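Local coordinates for biotin protein ligase-like protein of unknown function (Silicibacter sp., PDB 3BFM), which is of unknown function but resembles biotin protein ligases and belongs to the biotin/lipoate A/B protein ligase family, at residues P10-E15 / G38-E43; L53-E58 / L123-D128; K63-L68 / L107-S112; P69-G74 / R165-W170. All coordinates share one frame; numbering follows the deposited sequence.

In the fold
All four contacts are buried and belong to the mixed sheet or the helices packed on it. Contacts 1 and 2 are strand pairings held by backbone hydrogen bonds; they meet through Gly38, Leu39 and Val54, since strands 39-44 and 48-55 are neighbours. Contact 1 is peripheral, involving an outermost strand, a calcium ligand and the second subunit. Contacts 2 and 3 sit deeper, their centres about 6 Å apart, and are joined where strands 123-130 and 102-111 pair side by side. Contact 3 packs the start of helix 67-82 on the sheet, and contact 4 joins that helix to helix 156-175; neither has a hydrogen bond between its segments.

Contact 1: P10-E15 / G38-E43; sequences PLMTGE and GLVVYE. With CA (calcium ion), chain B.
Thr13, Gly14 and Glu15 pair in parallel with Leu39, Val40 and Val41, the short strand axes 4.7 Å apart and inclined at 26°. Four backbone hydrogen bonds join them: Thr13 N to Gly38 O, Val40 N to Thr13 O (2.8 Å), Glu15 N to Val40 O and Tyr42 N to Glu15 O. The Thr13 donor stands 40° above the carbonyl plane of Gly38. On the face lined by Thr13, Glu15, Leu39 and Val41, Leu39 CD1 lies 3.8 Å from Glu15 OE1 and also meets Glu15 CB; the carboxylate itself is engaged by a salt bridge to Lys30 of helix 23-32. Tyr42 has CG between its own backbone N and carbonyl carbon (chi1 65°), and its ring comes against the Gly14-Glu15 backbone, CD2 lying 3.6 Å from Glu15 O. An alanine here would probably leave that backbone without its aromatic neighbour and take away the ring that packs on Leu160 of helix 156-175. Beyond it, both carboxylate oxygens of Glu43 bind a calcium ion, OE2 at 2.4 Å, together with Gln21, Asp22 and three waters. The chemistry thus changes from backbone pairing, with Glu15 tied to Lys30, to a carboxylate whose charge is probably balanced by calcium.

Contact 2: L53-E58 / L123-D128; sequences LVLAPE and LVVGLD
Val54 and Val124 face each other as a non-hydrogen-bonded antiparallel pair, their CG2 methyls 4.0 Å apart. In both valines CG1 is anti to the backbone N, which leaves CG2 beside that nitrogen. Val124 CG1 also meets the partner strand, 3.6 Å from Leu53 O. This side of the sheet is packed by helix 23-32, where Ala27 touches both valines.

The other side carries Leu53, Leu55, Leu123 and Val125. Leu55 has CG anti to its carbonyl carbon (chi1 -53°), and its CD1 is 4.3 Å from both Leu123 CD2 and Val125 CG2. Leu123 CB is also approached by Pro57 CD at 4.4 Å, where the chain leaves strand 48-55. Cys71 and Met67 of helix 67-82 and Trp163 and Ile171 of helix 156-175 pack on this face.

The valine pair is flanked by two hydrogen-bonded pairs, Leu53 with Val125 and Leu55 with Leu123, each joined by two N-H to O bonds. The bond from Leu55 N to Leu123 O measures 2.8 Å and runs nearly along the C=O axis. The N-H and C=O groups of these two pairs are thus met between the strands, whereas the backbones of Val54 and Val124 bond to the strands on the outer sides, 39-44 and 102-111. Both faces are left hydrocarbon, suited to receiving helices on either side.

Contact 3: K63-L68 / L107-S112; sequences KAMAML and LRIAAS
Leu68 and Met65 pack against Leu107 and Ile109 in a wholly apolar contact, where the start of helix 67-82 and the turn before it settle on strand 102-111 of the central sheet. No hydrogen bond crosses between the segments. The chain from Ala64 to Met67 makes a type I turn, with Met67 N bonded to Ala64 O; the selenomethionine Met65, within the turn, and Leu68, just after it, both reach the strand.

Ile109 is at the centre. Its CG1 is anti to the backbone N (chi1 -178°), which leaves CG2 between the backbone N and the carbonyl carbon, where it lies 3.7 Å from Met65 CE and 4.1 Å from Leu68 CD2. Its CD1 methyl approaches the backbone, 4.0 Å from Leu68 N, and comes within 4.4 Å of Met67 CB. Met65 is bent at both chi2 and chi3, its terminal methyl touching both CG2 and CD1 of Ile109. The two branches of Leu68 divide the work: CD2 goes to Ile109, while CD1 is 3.6 Å from Leu107 CB. The side chains of Leu68 and Leu107 slide past each other in opposite directions, and Leu107 CD1 reaches back to 4.1 Å from Leu68 O.

An alanine in place of Ile109 would probably open a gap beneath the turn, leaving Met65 CE and Leu68 CD2 without their common partner.

Across the sheet, Ala110 turns to Phe24 and Cys28 of helix 23-32. Helices thus pack on both faces of a mixed sheet, an alpha/beta layering consistent with the biotin/lipoate ligase family.

Contact 4: P69-G74 / R165-W170; sequences PVCGVG and RHCLHW
Val73 and Trp170 make a CH-pi contact across the buried interface of helices 67-82 and 156-175, whose short axes come within 8.0 Å at an angle of 133°. Val73 CG1 stands over one face of the indole, 3.8 Å from the centroid of the five-membered ring, and its side chain crosses the tryptophan at about a right angle. On the opposite face lies His169 CD2, offset toward the rim, so the indole is held between a methyl and an imidazole carbon.

Apolar contacts lie beside it. Val70 CG1, anti to its backbone N (chi1 165°), touches Trp170 CB at 3.7 Å. The thiols of Cys71 and Cys167 meet at 3.8 Å between their SG atoms, too far apart for a disulfide, and Cys167 SG also packs on Cys71 CA.

Close backbone approach makes the third group. Gly74 comes within 4.4 Å of Cys167, measured between their CA atoms, and Gly74 O lies 3.4 Å from His166 CB. With no side chain at Gly74, which faces Cys167 SG, the helices can come this close.

Packing and dispersion therefore carry the contact between 69-74 and 165-170. Hydrogen bonds from Trp170 NE1 to Asn77 OD1, which probably limits the rotation of the indole, and from Trp163 NE1 to Cys71 O add polar ties between the same two helices, while His166 ND1 bonds back to its own helix at Ser162 O.

Contact 1: P10-E15 / G38-E43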
loop_
_atom_site.group_PDB
_atom_site.type_symbol
_atom_site.label_atom_id
_atom_site.label_comp_id
_atom_site.label_asym_id
_atom_site.label_seq_id
_atom_site.Cartn_x
_atom_site.Cartn_y
_atom_site.Cartn_z
ATOM N N PRO A 10 -1.037 0.309 -6.383
ATOM C CA PRO A 10 0.068 1.121 -5.916
ATOM C C PRO A 10 0.515 0.686 -4.538
ATOM O O PRO A 10 -0.333 0.397 -3.689
ATOM C CB PRO A 10 -0.545 2.529 -5.848
ATOM C CG PRO A 10 -1.568 2.517 -6.877
ATOM C CD PRO A 10 -2.176 1.139 -6.814
ATOM N N LEU A 11 1.825 0.617 -4.341
ATOM C CA LEU A 11 2.398 0.206 -3.054
ATOM C C LEU A 11 2.309 -1.307 -2.786
ATOM O O LEU A 11 2.621 -1.783 -1.688
ATOM C CB LEU A 11 1.782 1.002 -1.885
ATOM C CG LEU A 11 2.398 2.389 -1.639
ATOM C CD1 LEU A 11 2.588 3.223 -2.931
ATOM C CD2 LEU A 11 1.601 3.154 -0.587
HETATM N N MSE A 12 1.879 -2.078 -3.773
HETATM C CA MSE A 12 2.176 -3.509 -3.741
HETATM C C MSE A 12 3.297 -3.743 -4.734
HETATM O O MSE A 12 3.397 -3.053 -5.738
HETATM C CB MSE A 12 0.951 -4.358 -4.003
HETATM C CG MSE A 12 0.191 -4.717 -2.735
HETATM SE SE MSE A 12 -1.619 -5.351 -3.013
HETATM C CE MSE A 12 -1.760 -6.563 -1.552
ATOM N N THR A 13 4.191 -4.661 -4.394
ATOM C CA THR A 13 5.401 -4.901 -5.138
ATOM C C THR A 13 5.370 -6.359 -5.486
ATOM O O THR A 13 5.429 -7.165 -4.569
ATOM C CB THR A 13 6.632 -4.739 -4.229
ATOM O OG1 THR A 13 6.553 -3.500 -3.522
ATOM C CG2 THR A 13 7.945 -4.814 -5.044
ATOM N N GLY A 14 5.341 -6.692 -6.770
ATOM C CA GLY A 14 5.425 -8.075 -7.194
ATOM C C GLY A 14 6.855 -8.557 -7.350
ATOM O O GLY A 14 7.705 -7.833 -7.868
ATOM N N GLU A 15 7.130 -9.775 -6.897
ATOM C CA GLU A 15 8.422 -10.392 -7.052
ATOM C C GLU A 15 8.208 -11.856 -7.460
ATOM O O GLU A 15 7.592 -12.639 -6.715
ATOM C CB GLU A 15 9.182 -10.323 -5.747
ATOM C CG GLU A 15 10.555 -10.966 -5.865
ATOM C CD GLU A 15 11.488 -10.645 -4.724
ATOM O OE1 GLU A 15 11.354 -9.562 -4.097
ATOM O OE2 GLU A 15 12.381 -11.488 -4.473
ATOM N N GLY A 38 3.449 -5.299 1.772
ATOM C CA GLY A 38 3.110 -4.928 0.433
ATOM C C GLY A 38 3.795 -5.772 -0.612
ATOM O O GLY A 38 3.370 -5.765 -1.753
ATOM N N LEU A 39 4.828 -6.501 -0.216
ATOM C CA LEU A 39 5.428 -7.497 -1.103
ATOM C C LEU A 39 4.464 -8.631 -1.405
ATOM O O LEU A 39 3.865 -9.217 -0.469
ATOM C CB LEU A 39 6.663 -8.089 -0.480
ATOM C CG LEU A 39 7.435 -9.142 -1.269
ATOM C CD1 LEU A 39 8.068 -8.525 -2.522
ATOM C CD2 LEU A 39 8.507 -9.800 -0.370
ATOM N N VAL A 40 4.376 -8.952 -2.687
ATOM C CA VAL A 40 3.648 -10.088 -3.217
ATOM C C VAL A 40 4.648 -10.945 -3.976
ATOM O O VAL A 40 5.074 -10.603 -5.058
ATOM C CB VAL A 40 2.477 -9.701 -4.164
ATOM C CG1 VAL A 40 1.753 -10.955 -4.682
ATOM C CG2 VAL A 40 1.523 -8.732 -3.492
ATOM N N VAL A 41 5.024 -12.066 -3.386
ATOM C CA VAL A 41 5.883 -13.037 -4.058
ATOM C C VAL A 41 5.004 -14.038 -4.771
ATOM O O VAL A 41 4.033 -14.506 -4.199
ATOM C CB VAL A 41 6.766 -13.794 -3.056
ATOM C CG1 VAL A 41 7.775 -14.706 -3.823
ATOM C CG2 VAL A 41 7.484 -12.818 -2.134
ATOM N N TYR A 42 5.316 -14.354 -6.023
ATOM C CA TYR A 42 4.490 -15.271 -6.769
ATOM C C TYR A 42 5.316 -16.211 -7.620
ATOM O O TYR A 42 6.508 -15.982 -7.897
ATOM C CB TYR A 42 3.464 -14.494 -7.610
ATOM C CG TYR A 42 4.103 -13.647 -8.702
ATOM C CD1 TYR A 42 4.345 -14.179 -9.941
ATOM C CD2 TYR A 42 4.431 -12.318 -8.473
ATOM C CE1 TYR A 42 4.914 -13.440 -10.931
ATOM C CE2 TYR A 42 5.014 -11.538 -9.490
ATOM C CZ TYR A 42 5.240 -12.107 -10.695
ATOM O OH TYR A 42 5.847 -11.365 -11.705
ATOM N N GLU A 43 4.685 -17.305 -8.021
ATOM C CA GLU A 43 5.323 -18.307 -8.875
ATOM C C GLU A 43 4.199 -18.948 -9.655
ATOM O O GLU A 43 3.302 -19.547 -9.048
ATOM C CB GLU A 43 6.075 -19.343 -8.021
ATOM C CG GLU A 43 6.881 -20.300 -8.820
ATOM C CD GLU A 43 7.946 -21.046 -8.031
ATOM O OE1 GLU A 43 7.894 -21.177 -6.769
ATOM O OE2 GLU A 43 8.842 -21.597 -8.684
HETATM CA CA CA B . 9.932 -22.573 -6.806
HETATM O O HOH W 1 11.695 -21.713 -8.123
HETATM O O HOH W 2 11.808 -23.994 -6.110
HETATM O O HOH W 3 9.088 -24.612 -7.684
#

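Contact 2: L53-E58 / L123-D128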
loop_
_atom_site.group_PDB
_atom_site.type_symbol
_atom_site.label_atom_id
_atom_site.label_comp_id
_atom_site.label_asym_id
_atom_site.label_seq_id
_atom_site.Cartn_x
_atom_site.Cartn_y
_atom_site.Cartn_z
ATOM N N LEU A 53 1.636 -12.880 0.389
ATOM C CA LEU A 53 1.590 -11.454 0.769
ATOM C C LEU A 53 2.226 -11.244 2.127
ATOM O O LEU A 53 1.884 -11.965 3.095
ATOM C CB LEU A 53 0.157 -10.983 0.953
ATOM C CG LEU A 53 -0.914 -11.432 -0.014
ATOM C CD1 LEU A 53 -2.221 -10.834 0.478
ATOM C CD2 LEU A 53 -0.577 -10.961 -1.426
ATOM N N VAL A 54 3.109 -10.239 2.211
ATOM C CA VAL A 54 3.693 -9.802 3.492
ATOM C C VAL A 54 2.841 -8.643 4.019
ATOM O O VAL A 54 2.589 -7.654 3.291
ATOM C CB VAL A 54 5.159 -9.337 3.354
ATOM C CG1 VAL A 54 5.664 -8.727 4.679
ATOM C CG2 VAL A 54 6.057 -10.515 2.843
ATOM N N LEU A 55 2.397 -8.815 5.262
ATOM C CA LEU A 55 1.566 -7.864 5.993
ATOM C C LEU A 55 2.206 -7.526 7.352
ATOM O O LEU A 55 3.052 -8.268 7.875
ATOM C CB LEU A 55 0.195 -8.487 6.229
ATOM C CG LEU A 55 -0.481 -9.012 4.973
ATOM C CD1 LEU A 55 -1.782 -9.756 5.277
ATOM C CD2 LEU A 55 -0.746 -7.827 4.057
ATOM N N ALA A 56 1.795 -6.398 7.915
ATOM C CA ALA A 56 2.225 -6.002 9.253
ATOM C C ALA A 56 1.140 -5.237 10.017
ATOM O O ALA A 56 1.291 -4.051 10.290
ATOM C CB ALA A 56 3.510 -5.178 9.164
ATOM N N PRO A 57 0.048 -5.919 10.402
ATOM C CA PRO A 57 -1.018 -5.246 11.150
ATOM C C PRO A 57 -0.575 -4.955 12.592
ATOM O O PRO A 57 0.044 -5.792 13.250
ATOM C CB PRO A 57 -2.170 -6.239 11.107
ATOM C CG PRO A 57 -1.522 -7.567 10.952
ATOM C CD PRO A 57 -0.219 -7.359 10.214
ATOM N N GLU A 58 -0.856 -3.755 13.067
ATOM C CA GLU A 58 -0.351 -3.361 14.371
ATOM C C GLU A 58 -1.393 -3.691 15.434
ATOM O O GLU A 58 -2.035 -2.823 16.005
ATOM C CB GLU A 58 0.044 -1.893 14.349
ATOM C CG GLU A 58 1.282 -1.666 13.519
ATOM C CD GLU A 58 1.319 -0.295 12.897
ATOM O OE1 GLU A 58 0.704 -0.116 11.818
ATOM O OE2 GLU A 58 1.973 0.594 13.485
ATOM N N LEU A 123 3.445 -10.768 9.253
ATOM C CA LEU A 123 2.565 -11.863 8.984
ATOM C C LEU A 123 2.567 -12.106 7.471
ATOM O O LEU A 123 2.642 -11.164 6.705
ATOM C CB LEU A 123 1.179 -11.484 9.472
ATOM C CG LEU A 123 0.147 -12.585 9.602
ATOM C CD1 LEU A 123 -0.708 -12.407 10.878
ATOM C CD2 LEU A 123 -0.729 -12.654 8.341
ATOM N N VAL A 124 2.517 -13.359 7.063
ATOM C CA VAL A 124 2.460 -13.705 5.631
ATOM C C VAL A 124 1.278 -14.608 5.391
ATOM O O VAL A 124 1.056 -15.546 6.159
ATOM C CB VAL A 124 3.747 -14.449 5.170
ATOM C CG1 VAL A 124 3.592 -15.057 3.776
ATOM C CG2 VAL A 124 4.962 -13.505 5.246
ATOM N N VAL A 125 0.509 -14.300 4.349
ATOM C CA VAL A 125 -0.557 -15.189 3.872
ATOM C C VAL A 125 -0.203 -15.731 2.513
ATOM O O VAL A 125 0.104 -14.974 1.600
ATOM C CB VAL A 125 -1.916 -14.459 3.817
ATOM C CG1 VAL A 125 -2.971 -15.356 3.181
ATOM C CG2 VAL A 125 -2.288 -14.049 5.194
ATOM N N GLY A 126 -0.267 -17.043 2.356
ATOM C CA GLY A 126 0.097 -17.668 1.101
ATOM C C GLY A 126 -1.071 -18.380 0.472
ATOM O O GLY A 126 -1.899 -18.952 1.192
ATOM N N LEU A 127 -1.135 -18.317 -0.857
ATOM C CA LEU A 127 -2.123 -19.006 -1.642
ATOM C C LEU A 127 -1.409 -20.115 -2.435
ATOM O O LEU A 127 -0.340 -19.876 -3.019
ATOM C CB LEU A 127 -2.788 -17.992 -2.607
ATOM C CG LEU A 127 -3.731 -18.589 -3.646
ATOM C CD1 LEU A 127 -4.936 -19.272 -2.944
ATOM C CD2 LEU A 127 -4.218 -17.538 -4.704
ATOM N N ASP A 128 -1.951 -21.335 -2.386
ATOM C CA ASP A 128 -1.526 -22.403 -3.283
ATOM C C ASP A 128 -2.790 -22.901 -4.016
ATOM O O ASP A 128 -3.759 -23.300 -3.381
ATOM C CB ASP A 128 -0.876 -23.534 -2.515
ATOM C CG ASP A 128 0.549 -23.203 -2.043
ATOM O OD1 ASP A 128 0.731 -22.336 -1.159
ATOM O OD2 ASP A 128 1.493 -23.859 -2.535
#

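Contact 3: K63-L68 / L107-S112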
loop_
_atom_site.group_PDB
_atom_site.type_symbol
_atom_site.label_atom_id
_atom_site.label_comp_id
_atom_site.label_asym_id
_atom_site.label_seq_id
_atom_site.Cartn_x
_atom_site.Cartn_y
_atom_site.Cartn_z
ATOM N N LYS A 63 -5.641 -11.100 17.196
ATOM C CA LYS A 63 -6.430 -10.297 16.271
ATOM C C LYS A 63 -5.897 -10.250 14.842
ATOM O O LYS A 63 -6.664 -9.987 13.886
ATOM C CB LYS A 63 -6.576 -8.895 16.834
ATOM C CG LYS A 63 -7.301 -8.947 18.182
ATOM C CD LYS A 63 -8.154 -7.740 18.435
ATOM C CE LYS A 63 -8.999 -7.946 19.687
ATOM N NZ LYS A 63 -10.125 -8.925 19.481
ATOM N N ALA A 64 -4.598 -10.483 14.683
ATOM C CA ALA A 64 -3.959 -10.420 13.362
ATOM C C ALA A 64 -4.318 -11.654 12.530
ATOM O O ALA A 64 -4.231 -11.623 11.282
ATOM C CB ALA A 64 -2.429 -10.304 13.504
HETATM N N MSE A 65 -4.682 -12.746 13.213
HETATM C CA MSE A 65 -5.157 -13.965 12.547
HETATM C C MSE A 65 -6.331 -13.731 11.577
HETATM O O MSE A 65 -6.517 -14.544 10.671
HETATM C CB MSE A 65 -5.566 -15.008 13.582
HETATM C CG MSE A 65 -4.478 -15.489 14.491
HETATM SE SE MSE A 65 -2.813 -16.017 13.499
HETATM C CE MSE A 65 -3.465 -17.417 12.523
ATOM N N ALA A 66 -7.109 -12.657 11.766
ATOM C CA ALA A 66 -8.186 -12.274 10.838
ATOM C C ALA A 66 -7.676 -12.096 9.406
ATOM O O ALA A 66 -8.462 -12.068 8.443
ATOM C CB ALA A 66 -8.882 -11.010 11.329
HETATM N N MSE A 67 -6.363 -11.967 9.237
HETATM C CA MSE A 67 -5.841 -11.821 7.885
HETATM C C MSE A 67 -6.131 -13.074 7.034
HETATM O O MSE A 67 -6.257 -12.990 5.798
HETATM C CB MSE A 67 -4.322 -11.527 7.899
HETATM C CG MSE A 67 -3.959 -10.149 8.521
HETATM SE SE MSE A 67 -4.696 -8.672 7.498
HETATM C CE MSE A 67 -6.317 -8.410 8.734
ATOM N N LEU A 68 -6.188 -14.248 7.675
ATOM C CA LEU A 68 -6.550 -15.478 6.928
ATOM C C LEU A 68 -7.970 -15.412 6.322
ATOM O O LEU A 68 -8.122 -15.485 5.080
ATOM C CB LEU A 68 -6.348 -16.739 7.777
ATOM C CG LEU A 68 -6.667 -18.072 7.118
ATOM C CD1 LEU A 68 -5.789 -18.225 5.869
ATOM C CD2 LEU A 68 -6.419 -19.228 8.070
ATOM N N LEU A 107 -5.143 -21.553 1.583
ATOM C CA LEU A 107 -4.446 -20.401 2.111
ATOM C C LEU A 107 -3.677 -20.798 3.362
ATOM O O LEU A 107 -4.208 -21.488 4.227
ATOM C CB LEU A 107 -5.423 -19.290 2.466
ATOM C CG LEU A 107 -6.113 -18.577 1.303
ATOM C CD1 LEU A 107 -7.367 -17.810 1.840
ATOM C CD2 LEU A 107 -5.180 -17.642 0.577
ATOM N N ARG A 108 -2.433 -20.333 3.488
ATOM C CA ARG A 108 -1.597 -20.602 4.649
ATOM C C ARG A 108 -1.274 -19.289 5.306
ATOM O O ARG A 108 -1.264 -18.230 4.626
ATOM C CB ARG A 108 -0.288 -21.331 4.253
ATOM C CG ARG A 108 -0.535 -22.787 3.905
ATOM C CD ARG A 108 0.756 -23.530 3.723
ATOM N NE ARG A 108 1.376 -23.139 2.462
ATOM C CZ ARG A 108 2.617 -23.460 2.105
ATOM N NH1 ARG A 108 3.387 -24.164 2.921
ATOM N NH2 ARG A 108 3.087 -23.064 0.928
ATOM N N ILE A 109 -0.957 -19.357 6.590
ATOM C CA ILE A 109 -0.586 -18.168 7.343
ATOM C C ILE A 109 0.593 -18.459 8.284
ATOM O O ILE A 109 0.626 -19.538 8.922
ATOM C CB ILE A 109 -1.814 -17.581 8.107
ATOM C CG1 ILE A 109 -1.405 -16.327 8.836
ATOM C CG2 ILE A 109 -2.466 -18.575 9.128
ATOM C CD1 ILE A 109 -2.576 -15.368 9.084
ATOM N N ALA A 110 1.522 -17.490 8.365
ATOM C CA ALA A 110 2.666 -17.554 9.274
ATOM C C ALA A 110 2.843 -16.195 9.876
ATOM O O ALA A 110 2.390 -15.166 9.339
ATOM C CB ALA A 110 3.983 -17.974 8.560
ATOM N N ALA A 111 3.489 -16.178 11.021
ATOM C CA ALA A 111 3.836 -14.908 11.622
ATOM C C ALA A 111 5.136 -14.974 12.450
ATOM O O ALA A 111 5.671 -16.051 12.694
ATOM C CB ALA A 111 2.649 -14.397 12.464
ATOM N N SER A 112 5.578 -13.804 12.906
ATOM C CA SER A 112 6.905 -13.612 13.501
ATOM C C SER A 112 6.925 -14.132 14.903
ATOM O O SER A 112 7.994 -14.335 15.463
ATOM C CB SER A 112 7.294 -12.131 13.503
ATOM O OG SER A 112 6.507 -11.367 14.426
#

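Contact 4: P69-G74 / R165-W170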
loop_
_atom_site.group_PDB
_atom_site.type_symbol
_atom_site.label_atom_id
_atom_site.label_comp_id
_atom_site.label_asym_id
_atom_site.label_seq_id
_atom_site.Cartn_x
_atom_site.Cartn_y
_atom_site.Cartn_z
ATOM N N PRO A 69 -9.026 -15.267 7.169
ATOM C CA PRO A 69 -10.361 -15.073 6.571
ATOM C C PRO A 69 -10.497 -13.905 5.606
ATOM O O PRO A 69 -11.148 -14.029 4.557
ATOM C CB PRO A 69 -11.282 -14.919 7.785
ATOM C CG PRO A 69 -10.420 -14.924 8.966
ATOM C CD PRO A 69 -9.105 -15.444 8.638
ATOM N N VAL A 70 -9.872 -12.788 5.942
ATOM C CA VAL A 70 -9.832 -11.647 5.049
ATOM C C VAL A 70 -9.302 -12.014 3.672
ATOM O O VAL A 70 -9.922 -11.655 2.674
ATOM C CB VAL A 70 -9.046 -10.472 5.651
ATOM C CG1 VAL A 70 -8.701 -9.422 4.566
ATOM C CG2 VAL A 70 -9.784 -9.822 6.823
ATOM N N CYS A 71 -8.170 -12.717 3.592
ATOM C CA CYS A 71 -7.605 -13.077 2.285
ATOM C C CYS A 71 -8.396 -14.203 1.595
ATOM O O CYS A 71 -8.362 -14.360 0.375
ATOM C CB CYS A 71 -6.139 -13.459 2.434
ATOM S SG CYS A 71 -5.119 -11.998 2.858
ATOM N N GLY A 72 -9.133 -14.989 2.382
ATOM C CA GLY A 72 -10.068 -15.943 1.831
ATOM C C GLY A 72 -11.227 -15.271 1.144
ATOM O O GLY A 72 -11.617 -15.666 0.045
ATOM N N VAL A 73 -11.796 -14.252 1.781
ATOM C CA VAL A 73 -12.855 -13.445 1.164
ATOM C C VAL A 73 -12.313 -12.773 -0.094
ATOM O O VAL A 73 -12.974 -12.726 -1.158
ATOM C CB VAL A 73 -13.407 -12.379 2.128
ATOM C CG1 VAL A 73 -14.435 -11.505 1.425
ATOM C CG2 VAL A 73 -14.013 -13.007 3.382
ATOM N N GLY A 74 -11.102 -12.240 0.032
ATOM C CA GLY A 74 -10.414 -11.679 -1.138
ATOM C C GLY A 74 -10.368 -12.645 -2.322
ATOM O O GLY A 74 -10.655 -12.267 -3.481
ATOM N N ARG A 165 -5.749 -7.264 -5.404
ATOM C CA ARG A 165 -6.645 -6.125 -5.338
ATOM C C ARG A 165 -7.781 -6.335 -4.354
ATOM O O ARG A 165 -8.060 -5.458 -3.511
ATOM C CB ARG A 165 -7.267 -5.787 -6.695
ATOM C CG ARG A 165 -6.480 -4.865 -7.543
ATOM C CD ARG A 165 -7.333 -4.249 -8.650
ATOM N NE ARG A 165 -8.161 -5.246 -9.351
ATOM C CZ ARG A 165 -7.736 -6.080 -10.310
ATOM N NH1 ARG A 165 -6.465 -6.091 -10.718
ATOM N NH2 ARG A 165 -8.596 -6.929 -10.863
ATOM N N HIS A 166 -8.447 -7.479 -4.417
ATOM C CA HIS A 166 -9.527 -7.691 -3.460
ATOM C C HIS A 166 -9.059 -7.895 -2.005
ATOM O O HIS A 166 -9.711 -7.430 -1.082
ATOM C CB HIS A 166 -10.405 -8.871 -3.889
ATOM C CG HIS A 166 -11.324 -8.556 -5.008
ATOM N ND1 HIS A 166 -11.003 -8.793 -6.318
ATOM C CD2 HIS A 166 -12.572 -8.027 -5.011
ATOM C CE1 HIS A 166 -12.007 -8.404 -7.092
ATOM N NE2 HIS A 166 -12.969 -7.942 -6.320
ATOM N N CYS A 167 -7.917 -8.558 -1.782
ATOM C CA CYS A 167 -7.328 -8.594 -0.450
ATOM C C CYS A 167 -7.067 -7.195 0.091
ATOM O O CYS A 167 -7.363 -6.894 1.240
ATOM C CB CYS A 167 -6.032 -9.408 -0.441
ATOM S SG CYS A 167 -6.338 -11.146 -0.610
ATOM N N LEU A 168 -6.480 -6.331 -0.719
ATOM C CA LEU A 168 -6.213 -4.988 -0.254
ATOM C C LEU A 168 -7.513 -4.267 0.101
ATOM O O LEU A 168 -7.561 -3.599 1.103
ATOM C CB LEU A 168 -5.466 -4.192 -1.315
ATOM C CG LEU A 168 -5.119 -2.735 -1.031
ATOM C CD1 LEU A 168 -4.126 -2.631 0.100
ATOM C CD2 LEU A 168 -4.564 -2.110 -2.358
ATOM N N HIS A 169 -8.560 -4.425 -0.699
ATOM C CA HIS A 169 -9.838 -3.783 -0.357
ATOM C C HIS A 169 -10.304 -4.160 1.073
ATOM O O HIS A 169 -10.594 -3.283 1.903
ATOM C CB HIS A 169 -10.888 -4.142 -1.420
ATOM C CG HIS A 169 -12.274 -3.746 -1.055
ATOM N ND1 HIS A 169 -12.755 -2.468 -1.248
ATOM C CD2 HIS A 169 -13.283 -4.448 -0.486
ATOM C CE1 HIS A 169 -14.002 -2.404 -0.812
ATOM N NE2 HIS A 169 -14.349 -3.594 -0.359
ATOM N N TRP A 170 -10.299 -5.461 1.369
ATOM C CA TRP A 170 -10.801 -5.973 2.663
ATOM C C TRP A 170 -9.817 -5.663 3.819
ATOM O O TRP A 170 -10.213 -5.431 4.972
ATOM C CB TRP A 170 -11.153 -7.461 2.546
ATOM C CG TRP A 170 -12.391 -7.676 1.787
ATOM C CD1 TRP A 170 -12.518 -8.207 0.545
ATOM C CD2 TRP A 170 -13.709 -7.316 2.207
ATOM N NE1 TRP A 170 -13.831 -8.225 0.173
ATOM C CE2 TRP A 170 -14.586 -7.684 1.175
ATOM C CE3 TRP A 170 -14.230 -6.738 3.363
ATOM C CZ2 TRP A 170 -15.974 -7.467 1.259
ATOM C CZ3 TRP A 170 -15.597 -6.529 3.451
ATOM C CH2 TRP A 170 -16.451 -6.889 2.399
#